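Local atomic coordinates of RagA protein (PDB entry 6SLN), a protein that probably imports substrates across the outer membrane of Porphyromonas gingivalis as a TonB-dependent receptor. Residues A[644-654]-A[665-675]; A[703-714]-A[725-736]. All coordinates share one frame; numbering follows the deposited sequence.

Both contacts are partly buried and follow one another along the chain, their centres about 21 Å apart. Contact 2 joins neighbouring barrel strands, with half of its touching residues buried and one face turned to the plug. Contact 1, with 7 of 18 buried, ties together a separate hairpin and its flanking loops, nearer the edge of the fold, where another protein chain adds a strand. The chemistry follows: in 703-714/725-736 two runs of paired backbone bonds either side of a break, with aromatic and methionine packing; in 644-654/665-675 a short strand pair, loop bonds through a threonine hydroxyl and aliphatic contacts. Gln-725 bridges them, its NE2 probably bonding to Asn-648 O and its OE1 to Gly-671 N.

Contact 1: residues A[644-654]-A[665-675]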
loop_
_atom_site.group_PDB
_atom_site.type_symbol
_atom_site.label_atom_id
_atom_site.label_comp_id
_atom_site.label_asym_id
_atom_site.label_seq_id
_atom_site.Cartn_x
_atom_site.Cartn_y
_atom_site.Cartn_z
ATOM N N ILE A 644 -15.904 8.154 21.917
ATOM C CA ILE A 644 -16.706 7.478 20.916
ATOM C C ILE A 644 -15.981 7.576 19.578
ATOM O O ILE A 644 -14.868 8.092 19.492
ATOM C CB ILE A 644 -18.115 8.072 20.816
ATOM C CG1 ILE A 644 -17.993 9.537 20.381
ATOM C CG2 ILE A 644 -18.825 7.938 22.157
ATOM C CD1 ILE A 644 -19.330 10.208 20.108
ATOM N N GLY A 645 -16.631 7.079 18.531
ATOM C CA GLY A 645 -16.101 7.213 17.190
ATOM C C GLY A 645 -15.827 8.662 16.824
ATOM O O GLY A 645 -16.173 9.605 17.535
ATOM N N ASN A 646 -15.178 8.834 15.672
ATOM C CA ASN A 646 -14.697 10.142 15.250
ATOM C C ASN A 646 -15.717 10.951 14.456
ATOM O O ASN A 646 -15.578 12.176 14.363
ATOM C CB ASN A 646 -13.425 9.985 14.406
ATOM C CG ASN A 646 -12.283 9.385 15.187
ATOM O OD1 ASN A 646 -12.004 9.816 16.310
ATOM N ND2 ASN A 646 -11.596 8.391 14.588
ATOM N N TYR A 647 -16.725 10.306 13.880
ATOM C CA TYR A 647 -17.601 10.925 12.897
ATOM C C TYR A 647 -19.034 10.432 13.097
ATOM O O TYR A 647 -19.671 9.914 12.186
ATOM C CB TYR A 647 -17.159 10.602 11.469
ATOM C CG TYR A 647 -15.687 10.773 11.184
ATOM C CD1 TYR A 647 -15.121 12.050 11.068
ATOM C CD2 TYR A 647 -14.856 9.659 11.013
ATOM C CE1 TYR A 647 -13.775 12.216 10.802
ATOM C CE2 TYR A 647 -13.492 9.814 10.735
ATOM C CZ TYR A 647 -12.955 11.100 10.627
ATOM O OH TYR A 647 -11.601 11.274 10.369
ATOM N N ASN A 648 -19.563 10.578 14.304
ATOM C CA ASN A 648 -20.833 9.953 14.643
ATOM C C ASN A 648 -22.025 10.888 14.579
ATOM O O ASN A 648 -23.141 10.448 14.878
ATOM C CB ASN A 648 -20.763 9.347 16.046
ATOM C CG ASN A 648 -19.985 8.053 16.082
ATOM O OD1 ASN A 648 -20.133 7.192 15.213
ATOM N ND2 ASN A 648 -19.135 7.918 17.081
ATOM N N HIS A 649 -21.826 12.167 14.240
ATOM C CA HIS A 649 -22.936 13.103 14.136
ATOM C C HIS A 649 -23.331 13.435 12.706
ATOM O O HIS A 649 -24.485 13.807 12.472
ATOM C CB HIS A 649 -22.610 14.409 14.873
ATOM C CG HIS A 649 -21.305 15.019 14.473
ATOM N ND1 HIS A 649 -21.201 15.955 13.468
ATOM C CD2 HIS A 649 -20.050 14.830 14.946
ATOM C CE1 HIS A 649 -19.937 16.316 13.336
ATOM N NE2 HIS A 649 -19.218 15.651 14.225
ATOM N N GLN A 650 -22.416 13.296 11.754
ATOM C CA GLN A 650 -22.701 13.642 10.374
ATOM C C GLN A 650 -23.688 12.653 9.754
ATOM O O GLN A 650 -23.668 11.456 10.056
ATOM C CB GLN A 650 -21.386 13.678 9.590
ATOM C CG GLN A 650 -20.353 14.652 10.178
ATOM C CD GLN A 650 -19.294 13.984 11.063
ATOM O OE1 GLN A 650 -19.583 13.053 11.824
ATOM N NE2 GLN A 650 -18.069 14.478 10.983
ATOM N N ALA A 651 -24.566 13.160 8.882
ATOM C CA ALA A 651 -25.459 12.314 8.091
ATOM C C ALA A 651 -24.820 12.091 6.728
ATOM O O ALA A 651 -24.652 13.041 5.962
ATOM C CB ALA A 651 -26.837 12.945 7.940
ATOM N N LEU A 652 -24.481 10.841 6.416
ATOM C CA LEU A 652 -23.477 10.587 5.393
ATOM C C LEU A 652 -23.971 9.707 4.262
ATOM O O LEU A 652 -24.882 8.897 4.422
ATOM C CB LEU A 652 -22.249 9.951 5.997
ATOM C CG LEU A 652 -21.605 10.960 6.925
ATOM C CD1 LEU A 652 -20.577 10.256 7.811
ATOM C CD2 LEU A 652 -21.014 12.071 6.062
ATOM N N VAL A 653 -23.326 9.879 3.109
ATOM C CA VAL A 653 -23.445 8.961 1.990
ATOM C C VAL A 653 -22.047 8.455 1.677
ATOM O O VAL A 653 -21.037 9.048 2.068
ATOM C CB VAL A 653 -24.096 9.602 0.746
ATOM C CG1 VAL A 653 -25.458 10.208 1.116
ATOM C CG2 VAL A 653 -23.174 10.647 0.136
ATOM N N THR A 654 -21.994 7.326 0.986
ATOM C CA THR A 654 -20.715 6.707 0.694
ATOM C C THR A 654 -20.819 5.979 -0.633
ATOM O O THR A 654 -21.905 5.813 -1.197
ATOM C CB THR A 654 -20.271 5.760 1.829
ATOM O OG1 THR A 654 -18.844 5.637 1.828
ATOM C CG2 THR A 654 -20.915 4.368 1.698
ATOM N N LEU A 665 -24.108 5.760 -5.068
ATOM C CA LEU A 665 -24.151 6.310 -3.718
ATOM C C LEU A 665 -25.219 5.616 -2.879
ATOM O O LEU A 665 -26.312 5.308 -3.374
ATOM C CB LEU A 665 -24.424 7.815 -3.761
ATOM C CG LEU A 665 -23.285 8.606 -4.382
ATOM C CD1 LEU A 665 -23.712 10.064 -4.548
ATOM C CD2 LEU A 665 -22.101 8.464 -3.481
ATOM N N SER A 666 -24.900 5.374 -1.607
ATOM C CA SER A 666 -25.868 4.856 -0.650
ATOM C C SER A 666 -25.749 5.628 0.649
ATOM O O SER A 666 -24.669 6.097 1.020
ATOM C CB SER A 666 -25.678 3.365 -0.361
ATOM O OG SER A 666 -26.012 2.602 -1.511
ATOM N N ILE A 667 -26.881 5.776 1.330
ATOM C CA ILE A 667 -26.881 6.452 2.614
ATOM C C ILE A 667 -26.077 5.606 3.577
ATOM O O ILE A 667 -26.366 4.420 3.760
ATOM C CB ILE A 667 -28.311 6.647 3.113
ATOM C CG1 ILE A 667 -28.921 7.874 2.458
ATOM C CG2 ILE A 667 -28.327 6.745 4.640
ATOM C CD1 ILE A 667 -30.373 7.712 2.099
ATOM N N SER A 668 -25.059 6.187 4.195
ATOM C CA SER A 668 -24.304 5.355 5.119
ATOM C C SER A 668 -24.687 5.578 6.574
ATOM O O SER A 668 -24.823 4.610 7.311
ATOM C CB SER A 668 -22.792 5.549 4.920
ATOM O OG SER A 668 -22.240 6.523 5.778
ATOM N N THR A 669 -24.891 6.798 7.040
ATOM C CA THR A 669 -25.241 6.930 8.445
ATOM C C THR A 669 -26.545 7.678 8.598
ATOM O O THR A 669 -26.930 8.480 7.744
ATOM C CB THR A 669 -24.159 7.636 9.262
ATOM O OG1 THR A 669 -24.071 9.012 8.854
ATOM C CG2 THR A 669 -22.815 6.915 9.065
ATOM N N ALA A 670 -27.214 7.392 9.712
ATOM C CA ALA A 670 -28.428 8.110 10.066
ATOM C C ALA A 670 -28.115 9.545 10.486
ATOM O O ALA A 670 -28.748 10.505 10.002
ATOM C CB ALA A 670 -29.157 7.355 11.179
ATOM N N GLY A 671 -27.139 9.710 11.384
ATOM C CA GLY A 671 -26.738 11.019 11.864
ATOM C C GLY A 671 -27.473 11.453 13.125
ATOM O O GLY A 671 -28.490 10.883 13.523
ATOM N N ASN A 672 -26.912 12.480 13.776
ATOM C CA ASN A 672 -27.457 13.097 14.983
ATOM C C ASN A 672 -26.823 14.471 15.214
ATOM O O ASN A 672 -25.785 14.583 15.885
ATOM C CB ASN A 672 -27.246 12.199 16.199
ATOM C CG ASN A 672 -27.742 12.832 17.471
ATOM O OD1 ASN A 672 -27.092 12.754 18.514
ATOM N ND2 ASN A 672 -28.902 13.480 17.394
ATOM N N PRO A 673 -27.428 15.541 14.684
ATOM C CA PRO A 673 -26.780 16.862 14.753
ATOM C C PRO A 673 -26.505 17.349 16.161
ATOM O O PRO A 673 -25.565 18.132 16.351
ATOM C CB PRO A 673 -27.773 17.778 14.035
ATOM C CG PRO A 673 -28.576 16.877 13.165
ATOM C CD PRO A 673 -28.692 15.587 13.934
ATOM N N ASP A 674 -27.252 16.891 17.163
ATOM C CA ASP A 674 -27.072 17.398 18.511
ATOM C C ASP A 674 -26.176 16.517 19.384
ATOM O O ASP A 674 -26.102 16.745 20.597
ATOM C CB ASP A 674 -28.436 17.613 19.161
ATOM C CG ASP A 674 -29.181 18.792 18.546
ATOM O OD1 ASP A 674 -28.652 19.929 18.573
ATOM O OD2 ASP A 674 -30.285 18.574 18.011
ATOM N N LEU A 675 -25.472 15.545 18.798
ATOM C CA LEU A 675 -24.458 14.805 19.534
ATOM C C LEU A 675 -23.544 15.754 20.295
ATOM O O LEU A 675 -22.992 16.687 19.716
ATOM C CB LEU A 675 -23.627 13.961 18.575
ATOM C CG LEU A 675 -22.949 12.748 19.226
ATOM C CD1 LEU A 675 -23.971 11.862 19.956
ATOM C CD2 LEU A 675 -22.226 11.951 18.184
#
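Val-653 and Ile-667 form a non-hydrogen-bonded antiparallel pair in a short beta hairpin, strands 652-655 and 665-667, two-stranded within this chain; a strand of another protein's chain extends it on the side of 652-654. Beside them Thr-654 and Ser-666 exchange backbone bonds, Thr-654 N to Ser-666 O at 2.9 Å and Ser-666 N to Thr-654 O at 3.1 Å. The close-fitting part continues where regular pairing stops. Thr-669 OG1 donates to Gln-650 O at 2.8 Å and takes a weak bond from Leu-652 N; chi1 of 68° sets this hydroxyl between its own backbone N and carbonyl carbon, where it can serve Gln-650 O and Leu-652 N together. Leu-652 O receives Ser-668 N at 2.7 Å from above its carbonyl plane. Gly-671 lays its CA against His-649 O and Gln-650 O. In the type I turn from Asn-672 to Leu-675 the loose side is the outer corner, where Pro-673 and Asp-674 face solvent, whereas Leu-675 turns inward, its CD2 meeting Ile-644 CD1 tip to tip at 3.9 Å. Holding the turn to the loop, Asn-672 N points almost straight at His-649 O, 3.1 Å away with an N-H...O angle of 171°.

Contact 2: residues A[703-714]-A[725-736]; sequences YVRTTNDMLIDV and QYQNVGSMKNTG
Asn-728 ND2 is shared by two backbone carbonyls, Asp-709 O across the contact at 3.0 Å and Ser-676 O outside it. Asp-709 O lies almost in the amide plane, 5° out of it, while the side chain of Leu-711 runs alongside that of Asn-728. The bond spans a break in the pairing: Asp-709 adopts a left-handed backbone conformation, and the opposing strand is interrupted around Val-729 and Gly-730. Val-729 N still bonds to Met-710 O at 2.7 Å, so the strands stay joined through the irregular part. Here Met-710 and Met-732 pass each other at a slant, with Met-710 CE 3.4 Å from Met-732 SD; chi3 of -76° bends that methyl toward its partner. Beyond the break, Ile-712 and Gln-727 exchange two backbone bonds. Asp-713 then crosses Tyr-726, its carboxylate stacked almost parallel to the ring and its CB making a CH-pi contact 3.9 Å from the ring centroid. Asp-713 OD1 is held from outside by Ser-724 OG.

On the other side of the break, Arg-705 and Asn-734 are a hydrogen-bonded pair, Asn-734 N to Arg-705 O at 2.7 Å, with their side chains lying alongside each other. At the end, the Tyr-703 ring folds over Gly-736, whose O sits 3.3 Å above the ring plane toward its rim, while Tyr-703 OH bonds to Asn-762. Arg-705, Thr-707 and Asn-734 share a sheet face turned to the barrel interior: the Arg-705 guanidinium has Gln-680 as its main polar partner, Thr-707 OG1 bonds to Gly-150 O, and Asn-734 ND2 to Thr-149 O. Such neighbouring antiparallel strands, with polar inner side chains meeting the plug, are typical of the beta-barrel wall of a TonB-dependent receptor.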
loop_
_atom_site.group_PDB
_atom_site.type_symbol
_atom_site.label_atom_id
_atom_site.label_comp_id
_atom_site.label_asym_id
_atom_site.label_seq_id
_atom_site.Cartn_x
_atom_site.Cartn_y
_atom_site.Cartn_z
ATOM N N TYR A 703 -18.201 7.201 47.445
ATOM C CA TYR A 703 -18.479 8.045 46.299
ATOM C C TYR A 703 -19.862 7.751 45.746
ATOM O O TYR A 703 -20.439 6.684 45.977
ATOM C CB TYR A 703 -17.459 7.825 45.188
ATOM C CG TYR A 703 -17.520 6.433 44.623
ATOM C CD1 TYR A 703 -18.345 6.134 43.549
ATOM C CD2 TYR A 703 -16.765 5.412 45.174
ATOM C CE1 TYR A 703 -18.410 4.861 43.037
ATOM C CE2 TYR A 703 -16.818 4.136 44.665
ATOM C CZ TYR A 703 -17.637 3.865 43.598
ATOM O OH TYR A 703 -17.688 2.588 43.092
ATOM N N VAL A 704 -20.372 8.711 44.978
ATOM C CA VAL A 704 -21.562 8.517 44.157
ATOM C C VAL A 704 -21.338 9.263 42.854
ATOM O O VAL A 704 -21.050 10.467 42.856
ATOM C CB VAL A 704 -22.866 8.984 44.829
ATOM C CG1 VAL A 704 -22.753 10.416 45.298
ATOM C CG2 VAL A 704 -24.020 8.833 43.852
ATOM N N ARG A 705 -21.461 8.546 41.749
ATOM C CA ARG A 705 -21.060 9.008 40.432
ATOM C C ARG A 705 -22.267 8.903 39.512
ATOM O O ARG A 705 -22.933 7.865 39.464
ATOM C CB ARG A 705 -19.855 8.179 39.931
ATOM C CG ARG A 705 -19.813 7.897 38.458
ATOM C CD ARG A 705 -18.594 7.065 38.104
ATOM N NE ARG A 705 -18.302 7.180 36.677
ATOM C CZ ARG A 705 -17.591 6.297 35.996
ATOM N NH1 ARG A 705 -17.092 5.242 36.619
ATOM N NH2 ARG A 705 -17.374 6.475 34.698
ATOM N N THR A 706 -22.565 9.983 38.813
ATOM C CA THR A 706 -23.768 10.067 38.006
ATOM C C THR A 706 -23.402 10.433 36.582
ATOM O O THR A 706 -22.600 11.345 36.357
ATOM C CB THR A 706 -24.721 11.110 38.563
ATOM O OG1 THR A 706 -24.620 11.122 39.995
ATOM C CG2 THR A 706 -26.142 10.789 38.144
ATOM N N THR A 707 -23.998 9.732 35.625
ATOM C CA THR A 707 -23.800 10.026 34.214
ATOM C C THR A 707 -25.100 10.513 33.588
ATOM O O THR A 707 -26.141 9.865 33.723
ATOM C CB THR A 707 -23.262 8.808 33.461
ATOM O OG1 THR A 707 -22.140 8.249 34.167
ATOM C CG2 THR A 707 -22.848 9.217 32.060
ATOM N N ASN A 708 -25.027 11.661 32.911
ATOM C CA ASN A 708 -26.154 12.295 32.235
ATOM C C ASN A 708 -25.731 12.705 30.834
ATOM O O ASN A 708 -24.540 12.779 30.529
ATOM C CB ASN A 708 -26.663 13.523 33.006
ATOM C CG ASN A 708 -27.843 13.202 33.889
ATOM O OD1 ASN A 708 -27.678 12.771 35.027
ATOM N ND2 ASN A 708 -29.048 13.374 33.351
ATOM N N ASP A 709 -26.725 13.021 29.995
ATOM C CA ASP A 709 -26.515 13.167 28.551
ATOM C C ASP A 709 -25.801 11.931 28.001
ATOM O O ASP A 709 -24.906 12.014 27.153
ATOM C CB ASP A 709 -25.744 14.448 28.220
ATOM C CG ASP A 709 -26.565 15.701 28.459
ATOM O OD1 ASP A 709 -27.582 15.589 29.153
ATOM O OD2 ASP A 709 -26.207 16.792 27.958
ATOM N N MET A 710 -26.221 10.766 28.498
ATOM C CA MET A 710 -25.466 9.533 28.336
ATOM C C MET A 710 -25.256 9.187 26.865
ATOM O O MET A 710 -26.210 9.128 26.080
ATOM C CB MET A 710 -26.195 8.401 29.063
ATOM C CG MET A 710 -25.697 7.006 28.736
ATOM S SD MET A 710 -25.917 5.874 30.117
ATOM C CE MET A 710 -24.564 6.458 31.109
ATOM N N LEU A 711 -23.999 8.959 26.489
ATOM C CA LEU A 711 -23.684 8.586 25.111
ATOM C C LEU A 711 -24.033 7.123 24.934
ATOM O O LEU A 711 -23.260 6.239 25.300
ATOM C CB LEU A 711 -22.221 8.860 24.786
ATOM C CG LEU A 711 -22.071 10.314 24.360
ATOM C CD1 LEU A 711 -20.631 10.808 24.409
ATOM C CD2 LEU A 711 -22.686 10.465 22.965
ATOM N N ILE A 712 -25.215 6.855 24.411
ATOM C CA ILE A 712 -25.619 5.491 24.117
ATOM C C ILE A 712 -25.515 5.294 22.618
ATOM O O ILE A 712 -26.002 6.121 21.833
ATOM C CB ILE A 712 -27.041 5.189 24.620
ATOM C CG1 ILE A 712 -27.119 5.292 26.154
ATOM C CG2 ILE A 712 -27.493 3.812 24.115
ATOM C CD1 ILE A 712 -28.353 4.589 26.788
ATOM N N ASP A 713 -24.825 4.232 22.220
ATOM C CA ASP A 713 -24.833 3.780 20.834
ATOM C C ASP A 713 -26.193 3.107 20.654
ATOM O O ASP A 713 -26.355 1.889 20.799
ATOM C CB ASP A 713 -23.654 2.847 20.564
ATOM C CG ASP A 713 -23.376 2.657 19.090
ATOM O OD1 ASP A 713 -24.160 3.160 18.265
ATOM O OD2 ASP A 713 -22.370 1.999 18.752
ATOM N N VAL A 714 -27.193 3.934 20.373
ATOM C CA VAL A 714 -28.585 3.488 20.498
ATOM C C VAL A 714 -28.861 2.396 19.469
ATOM O O VAL A 714 -28.545 2.571 18.278
ATOM C CB VAL A 714 -29.543 4.670 20.326
ATOM C CG1 VAL A 714 -30.937 4.166 20.025
ATOM C CG2 VAL A 714 -29.547 5.555 21.590
ATOM N N GLN A 725 -26.941 4.212 16.186
ATOM C CA GLN A 725 -26.688 5.633 15.985
ATOM C C GLN A 725 -26.505 6.243 17.356
ATOM O O GLN A 725 -27.391 6.120 18.212
ATOM C CB GLN A 725 -27.821 6.322 15.241
ATOM C CG GLN A 725 -27.690 7.854 15.224
ATOM C CD GLN A 725 -26.442 8.338 14.507
ATOM O OE1 GLN A 725 -26.185 7.969 13.361
ATOM N NE2 GLN A 725 -25.658 9.155 15.184
ATOM N N TYR A 726 -25.356 6.872 17.575
ATOM C CA TYR A 726 -25.099 7.488 18.865
ATOM C C TYR A 726 -26.097 8.612 19.145
ATOM O O TYR A 726 -26.538 9.320 18.235
ATOM C CB TYR A 726 -23.668 7.999 18.907
ATOM C CG TYR A 726 -22.719 7.083 19.630
ATOM C CD1 TYR A 726 -22.868 6.839 20.987
ATOM C CD2 TYR A 726 -21.666 6.476 18.965
ATOM C CE1 TYR A 726 -21.996 6.012 21.664
ATOM C CE2 TYR A 726 -20.780 5.645 19.635
ATOM C CZ TYR A 726 -20.956 5.417 20.980
ATOM O OH TYR A 726 -20.085 4.597 21.646
ATOM N N GLN A 727 -26.471 8.747 20.420
ATOM C CA GLN A 727 -27.404 9.758 20.897
ATOM C C GLN A 727 -27.090 10.064 22.359
ATOM O O GLN A 727 -26.626 9.197 23.102
ATOM C CB GLN A 727 -28.867 9.296 20.757
ATOM C CG GLN A 727 -29.481 9.521 19.369
ATOM C CD GLN A 727 -30.611 8.552 19.052
ATOM O OE1 GLN A 727 -30.949 7.710 19.864
ATOM N NE2 GLN A 727 -31.189 8.668 17.868
ATOM N N ASN A 728 -27.341 11.306 22.770
ATOM C CA ASN A 728 -27.268 11.677 24.182
ATOM C C ASN A 728 -28.608 11.312 24.804
ATOM O O ASN A 728 -29.613 12.000 24.609
ATOM C CB ASN A 728 -26.947 13.154 24.338
ATOM C CG ASN A 728 -25.626 13.515 23.718
ATOM O OD1 ASN A 728 -25.575 13.938 22.561
ATOM N ND2 ASN A 728 -24.541 13.324 24.470
ATOM N N VAL A 729 -28.627 10.217 25.549
ATOM C CA VAL A 729 -29.885 9.554 25.841
ATOM C C VAL A 729 -29.752 8.682 27.091
ATOM O O VAL A 729 -28.759 7.966 27.271
ATOM C CB VAL A 729 -30.330 8.747 24.606
ATOM C CG1 VAL A 729 -31.166 7.581 25.020
ATOM C CG2 VAL A 729 -31.113 9.642 23.648
ATOM N N GLY A 730 -30.735 8.762 27.987
ATOM C CA GLY A 730 -30.712 7.949 29.171
ATOM C C GLY A 730 -29.724 8.435 30.213
ATOM O O GLY A 730 -29.113 9.496 30.095
ATOM N N SER A 731 -29.590 7.637 31.273
ATOM C CA SER A 731 -28.654 7.975 32.341
ATOM C C SER A 731 -28.461 6.776 33.263
ATOM O O SER A 731 -29.335 5.913 33.383
ATOM C CB SER A 731 -29.129 9.191 33.146
ATOM O OG SER A 731 -30.438 8.983 33.621
ATOM N N MET A 732 -27.299 6.746 33.898
ATOM C CA MET A 732 -26.884 5.729 34.847
ATOM C C MET A 732 -26.475 6.401 36.144
ATOM O O MET A 732 -26.651 7.607 36.331
ATOM C CB MET A 732 -25.695 4.908 34.347
ATOM C CG MET A 732 -25.926 4.027 33.165
ATOM S SD MET A 732 -24.302 3.467 32.635
ATOM C CE MET A 732 -23.933 2.344 33.998
ATOM N N LYS A 733 -25.855 5.608 37.011
ATOM C CA LYS A 733 -25.473 5.999 38.357
ATOM C C LYS A 733 -24.606 4.880 38.918
ATOM O O LYS A 733 -24.859 3.699 38.654
ATOM C CB LYS A 733 -26.714 6.237 39.229
ATOM C CG LYS A 733 -26.482 6.986 40.532
ATOM C CD LYS A 733 -27.640 6.717 41.521
ATOM C CE LYS A 733 -28.170 8.004 42.118
ATOM N NZ LYS A 733 -28.436 7.918 43.586
ATOM N N ASN A 734 -23.574 5.258 39.665
ATOM C CA ASN A 734 -22.634 4.303 40.229
ATOM C C ASN A 734 -22.344 4.714 41.659
ATOM O O ASN A 734 -21.858 5.824 41.897
ATOM C CB ASN A 734 -21.349 4.246 39.402
ATOM C CG ASN A 734 -21.402 3.169 38.350
ATOM O OD1 ASN A 734 -21.332 1.983 38.657
ATOM N ND2 ASN A 734 -21.534 3.568 37.105
ATOM N N THR A 735 -22.656 3.835 42.608
ATOM C CA THR A 735 -22.503 4.145 44.021
ATOM C C THR A 735 -21.721 3.019 44.670
ATOM O O THR A 735 -22.029 1.843 44.447
ATOM C CB THR A 735 -23.866 4.341 44.671
ATOM O OG1 THR A 735 -24.551 5.380 43.962
ATOM C CG2 THR A 735 -23.736 4.718 46.164
ATOM N N GLY A 736 -20.698 3.378 45.440
ATOM C CA GLY A 736 -19.774 2.369 45.915
ATOM C C GLY A 736 -18.853 2.896 46.994
ATOM O O GLY A 736 -18.930 4.061 47.398
#